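Local structure of prolyl oligopeptidase (Novosphingobium capsulatum, 1YR2) at residues H639-G644 with T670-T675; T490-Y495 with E556-N561. The protein probably cleaves oligopeptides on the carboxyl side of proline and, more slowly, of alanine, as a serine endopeptidase of the prolyl oligopeptidase family. All coordinates share one frame; numbering follows the deposited sequence.

Contact 1. Residues H639-G644 with T670-T675; sequences HNVRSG and TAALQT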
# COMPACT_ATOMS: atom_id res chain seq x y z
N HIS A 639 8.00 13.33 -27.60
CA HIS A 639 7.65 13.99 -28.86
C HIS A 639 7.22 15.44 -28.64
O HIS A 639 6.91 16.12 -29.61
CB HIS A 639 6.51 13.24 -29.59
CG HIS A 639 6.88 11.85 -29.96
ND1 HIS A 639 6.60 10.78 -29.15
CD2 HIS A 639 7.56 11.36 -31.03
CE1 HIS A 639 7.08 9.68 -29.70
NE2 HIS A 639 7.68 10.01 -30.84
N ASN A 640 7.15 15.89 -27.38
CA ASN A 640 6.66 17.24 -27.08
C ASN A 640 7.62 18.16 -26.35
O ASN A 640 7.21 19.13 -25.73
CB ASN A 640 5.35 17.18 -26.30
CG ASN A 640 4.19 16.74 -27.18
OD1 ASN A 640 3.71 17.53 -27.98
ND2 ASN A 640 3.80 15.46 -27.10
N VAL A 641 8.90 17.86 -26.41
CA VAL A 641 9.90 18.80 -25.88
C VAL A 641 9.90 20.09 -26.76
O VAL A 641 9.94 20.01 -27.98
CB VAL A 641 11.30 18.13 -25.83
CG1 VAL A 641 12.36 19.06 -25.25
CG2 VAL A 641 11.26 16.91 -25.01
N ARG A 642 9.87 21.25 -26.11
CA ARG A 642 9.68 22.55 -26.78
C ARG A 642 10.90 23.42 -26.75
O ARG A 642 11.22 24.03 -25.71
CB ARG A 642 8.59 23.34 -26.08
CG ARG A 642 7.27 22.63 -26.04
CD ARG A 642 6.41 23.14 -24.94
NE ARG A 642 6.25 24.57 -25.07
CZ ARG A 642 5.70 25.35 -24.14
NH1 ARG A 642 5.27 24.86 -22.97
NH2 ARG A 642 5.61 26.66 -24.37
N SER A 643 11.58 23.58 -27.87
CA SER A 643 12.76 24.44 -27.82
C SER A 643 12.38 25.91 -27.74
O SER A 643 11.28 26.34 -28.09
CB SER A 643 13.72 24.12 -28.96
OG SER A 643 13.06 24.38 -30.19
N GLY A 644 13.30 26.68 -27.19
CA GLY A 644 13.12 28.09 -26.96
C GLY A 644 12.54 28.47 -25.62
O GLY A 644 12.37 29.64 -25.35
N THR A 670 15.85 11.67 -22.28
CA THR A 670 17.04 12.42 -21.86
C THR A 670 17.85 12.97 -23.05
O THR A 670 18.33 14.11 -23.05
CB THR A 670 17.95 11.48 -21.01
OG1 THR A 670 17.24 11.09 -19.83
CG2 THR A 670 19.19 12.24 -20.53
N ALA A 671 18.04 12.15 -24.07
CA ALA A 671 18.72 12.60 -25.29
C ALA A 671 18.00 13.79 -25.89
O ALA A 671 18.65 14.74 -26.29
CB ALA A 671 18.89 11.46 -26.31
N ALA A 672 16.66 13.74 -25.93
CA ALA A 672 15.86 14.81 -26.46
C ALA A 672 16.02 16.10 -25.66
O ALA A 672 16.26 17.17 -26.26
CB ALA A 672 14.34 14.42 -26.56
N LEU A 673 15.92 16.00 -24.32
CA LEU A 673 16.10 17.17 -23.46
C LEU A 673 17.51 17.79 -23.60
O LEU A 673 17.62 19.00 -23.63
CB LEU A 673 15.96 16.79 -21.97
CG LEU A 673 14.61 16.32 -21.46
CD1 LEU A 673 14.72 15.94 -20.04
CD2 LEU A 673 13.55 17.42 -21.61
N GLN A 674 18.56 16.96 -23.64
CA GLN A 674 19.94 17.46 -23.68
C GLN A 674 20.25 18.08 -25.05
O GLN A 674 21.02 19.02 -25.15
CB GLN A 674 20.97 16.37 -23.38
CG GLN A 674 21.05 15.99 -21.91
CD GLN A 674 21.99 14.88 -21.60
OE1 GLN A 674 22.65 14.29 -22.50
NE2 GLN A 674 22.05 14.52 -20.28
N THR A 675 19.61 17.57 -26.10
CA THR A 675 19.73 18.12 -27.44
C THR A 675 18.93 19.40 -27.68
O THR A 675 19.31 20.21 -28.53
CB THR A 675 19.27 17.08 -28.41
OG1 THR A 675 20.10 15.92 -28.26
CG2 THR A 675 19.44 17.56 -29.92

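Contact 2. Residues T490-Y495 with E556-N561; sequences TLLYGY and EWLIAN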
# COMPACT_ATOMS: atom_id res chain seq x y z
N THR A 490 8.64 22.74 -1.86
CA THR A 490 7.58 21.75 -1.82
C THR A 490 7.87 20.68 -2.84
O THR A 490 8.28 20.96 -3.96
CB THR A 490 6.23 22.42 -2.13
OG1 THR A 490 5.91 23.37 -1.11
CG2 THR A 490 5.07 21.43 -2.10
N LEU A 491 7.65 19.44 -2.41
CA LEU A 491 7.70 18.27 -3.26
C LEU A 491 6.27 17.79 -3.46
O LEU A 491 5.61 17.37 -2.50
CB LEU A 491 8.54 17.19 -2.57
CG LEU A 491 8.95 15.95 -3.38
CD1 LEU A 491 9.97 15.12 -2.57
CD2 LEU A 491 7.79 15.10 -3.69
N LEU A 492 5.80 17.84 -4.71
CA LEU A 492 4.44 17.44 -5.10
C LEU A 492 4.51 16.15 -5.89
O LEU A 492 5.17 16.10 -6.90
CB LEU A 492 3.80 18.53 -5.95
CG LEU A 492 2.52 18.20 -6.69
CD1 LEU A 492 1.39 17.85 -5.70
CD2 LEU A 492 2.14 19.33 -7.62
N TYR A 493 3.82 15.14 -5.40
CA TYR A 493 3.79 13.79 -5.95
C TYR A 493 2.43 13.45 -6.53
O TYR A 493 1.38 13.92 -6.06
CB TYR A 493 4.14 12.81 -4.83
CG TYR A 493 4.23 11.38 -5.25
CD1 TYR A 493 5.40 10.86 -5.79
CD2 TYR A 493 3.16 10.53 -5.13
CE1 TYR A 493 5.48 9.56 -6.18
CE2 TYR A 493 3.24 9.19 -5.52
CZ TYR A 493 4.42 8.74 -6.05
OH TYR A 493 4.53 7.45 -6.44
N GLY A 494 2.45 12.68 -7.61
CA GLY A 494 1.21 12.16 -8.16
C GLY A 494 1.48 10.89 -8.95
O GLY A 494 2.62 10.53 -9.18
N TYR A 495 0.41 10.19 -9.28
CA TYR A 495 0.47 9.01 -10.20
C TYR A 495 -0.55 9.18 -11.30
O TYR A 495 -0.20 9.58 -12.43
CB TYR A 495 0.23 7.73 -9.41
CG TYR A 495 0.49 6.45 -10.18
CD1 TYR A 495 1.77 6.00 -10.42
CD2 TYR A 495 -0.56 5.66 -10.66
CE1 TYR A 495 2.02 4.78 -11.10
CE2 TYR A 495 -0.31 4.46 -11.35
CZ TYR A 495 0.97 4.05 -11.58
OH TYR A 495 1.22 2.88 -12.24
N GLU A 556 -0.51 24.98 -9.18
CA GLU A 556 -0.99 26.36 -9.13
C GLU A 556 -1.60 26.72 -7.78
O GLU A 556 -1.41 27.83 -7.29
CB GLU A 556 -1.98 26.61 -10.28
CG GLU A 556 -1.28 26.61 -11.62
CD GLU A 556 -2.19 26.80 -12.81
OE1 GLU A 556 -3.32 26.23 -12.83
OE2 GLU A 556 -1.77 27.53 -13.72
N TRP A 557 -2.35 25.79 -7.21
CA TRP A 557 -3.09 25.99 -5.97
C TRP A 557 -2.10 26.20 -4.84
O TRP A 557 -2.29 27.06 -4.00
CB TRP A 557 -3.99 24.78 -5.65
CG TRP A 557 -4.92 25.04 -4.55
CD1 TRP A 557 -6.20 25.51 -4.64
CD2 TRP A 557 -4.63 24.91 -3.16
NE1 TRP A 557 -6.73 25.64 -3.38
CE2 TRP A 557 -5.79 25.28 -2.46
CE3 TRP A 557 -3.50 24.50 -2.42
CZ2 TRP A 557 -5.86 25.29 -1.05
CZ3 TRP A 557 -3.57 24.49 -1.03
CH2 TRP A 557 -4.73 24.92 -0.36
N LEU A 558 -1.05 25.40 -4.83
CA LEU A 558 -0.09 25.44 -3.74
C LEU A 558 0.64 26.79 -3.72
O LEU A 558 0.96 27.32 -2.67
CB LEU A 558 0.90 24.32 -3.90
CG LEU A 558 0.46 22.85 -3.72
CD1 LEU A 558 1.51 21.81 -4.28
CD2 LEU A 558 0.16 22.60 -2.27
N ILE A 559 0.92 27.32 -4.90
CA ILE A 559 1.56 28.63 -5.04
C ILE A 559 0.61 29.75 -4.70
O ILE A 559 0.99 30.68 -3.97
CB ILE A 559 2.19 28.81 -6.45
CG1 ILE A 559 3.29 27.76 -6.62
CG2 ILE A 559 2.73 30.26 -6.60
CD1 ILE A 559 3.88 27.61 -7.99
N ALA A 560 -0.62 29.64 -5.19
CA ALA A 560 -1.63 30.68 -4.97
C ALA A 560 -2.05 30.78 -3.52
O ALA A 560 -2.46 31.85 -3.02
CB ALA A 560 -2.83 30.41 -5.85
N ASN A 561 -1.96 29.66 -2.83
CA ASN A 561 -2.50 29.59 -1.49
C ASN A 561 -1.44 29.61 -0.40
O ASN A 561 -1.73 29.33 0.75
CB ASN A 561 -3.45 28.39 -1.38
CG ASN A 561 -4.71 28.63 -2.15
OD1 ASN A 561 -5.64 29.22 -1.61
ND2 ASN A 561 -4.69 28.31 -3.47

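Contact 1. Residues H639-G644 with T670-T675
In the alpha/beta-hydrolase domain, the loop that leads from helix 626-633 into strand 649-654 lies against the C-terminal end of helix 664-675, and Val641 is the residue that touches it. Its CG2 lies 4.1 Å from Leu673 CD2 and 4.3 Å from Ala672 CB, so one methyl meets two consecutive residues of the helix. The other branch joins in almost equally, with CG1 4.2 Å from Leu673 CD2. Leu673 therefore offers a single methyl to both tips of the valine fork, and the two side chains cross at about a right angle. With CG1 anti to the backbone N (chi1 -178°), Val641 turns both of its methyls to the helix. Ala672 points its methyl toward the loop, whereas Leu673 leaves the helix at a slant and reaches Val641 with its far end. Helix 664-675 follows strand 649-654 and precedes strand 683-687, making the crossover between these parallel neighbours; Leu673 also touches Ile650 and His683, one on each strand. Asn586 of helix 576-587 touches Val641 as well, and its backbone O is hydrogen-bonded to Arg642 NH1. At the last turn of the helix, Ala671 O takes two bonds from Thr675: the backbone N at 3.0 Å and the hydroxyl OG1 at 2.7 Å, which come from opposite faces of the carbonyl plane. Beyond the valine, a backbone hydrogen bond ties Gly644 to Ala677, just past the helix end.

Contact 2. Residues T490-Y495 with E556-N561
Leu558 has CG beside its backbone N and anti to the carbonyl carbon (chi1 -68°), with the chain continuing extended, which carries CD1 out from helix 544-560 to strand 490-493. Thr490, at chi1 -64°, sets CG2 anti to its own N and presents this methyl to the leucine. CD1 of Leu558 is 4.2 Å from Thr490 CG2 and equally 4.2 Å from Leu492 CD1, so a single methyl bridges two strand residues, i and i+2, whose side chains emerge on the same face of the sheet. Leu491, between them, points away from the helix and touches Glu572 on strand 569-574. Strand 490-493 runs inside the mixed, mainly parallel sheet of the alpha/beta-hydrolase fold, between strands 519-523 and 569-574, and helix 544-560 packs over it as part of the crossover that joins those two neighbours. Met476 and Ile478 of strand 473-481 and Ala521 of strand 519-523 also touch Leu558. The polar branch of Thr490 is engaged apart from the methyl contact: OG1 is hydrogen-bonded to Thr564 OG1 and to Leu488 O. Where the helix ends, Trp557 O accepts from both Asn561 N (2.9 Å) and Asn561 ND2 (2.8 Å). The hydrogen bond from ND2 is fairly straight (161° at the hydrogen) and meets a lone pair in the carbonyl plane. This brings ND2 over one face of the Trp557 ring, 3.2 Å above it and toward its rim.

How the contacts relate
Contacts 1 and 2 belong to the same alpha/beta-hydrolase domain and lie along one eight-stranded sheet, but share no element: their centres are 24 Å apart and their nearest atoms about 12 Å apart. Contact 2 lies nearer the centre of the chain, at 22 Å; there a helix covers an inner strand and all three touching residues are buried. Contact 1 sits farther out, at 35 Å, near the last strands of the sheet; there a loop replaces the strand, and Val641 stays partly exposed. Both contacts are purely apolar, made by methyl groups, from Val, Leu and Ala in contact 1 and from Leu and Thr in contact 2, while the side-chain hydrogen bonds within the segments, from Thr675 and Asn561, fall at the ends of their helices.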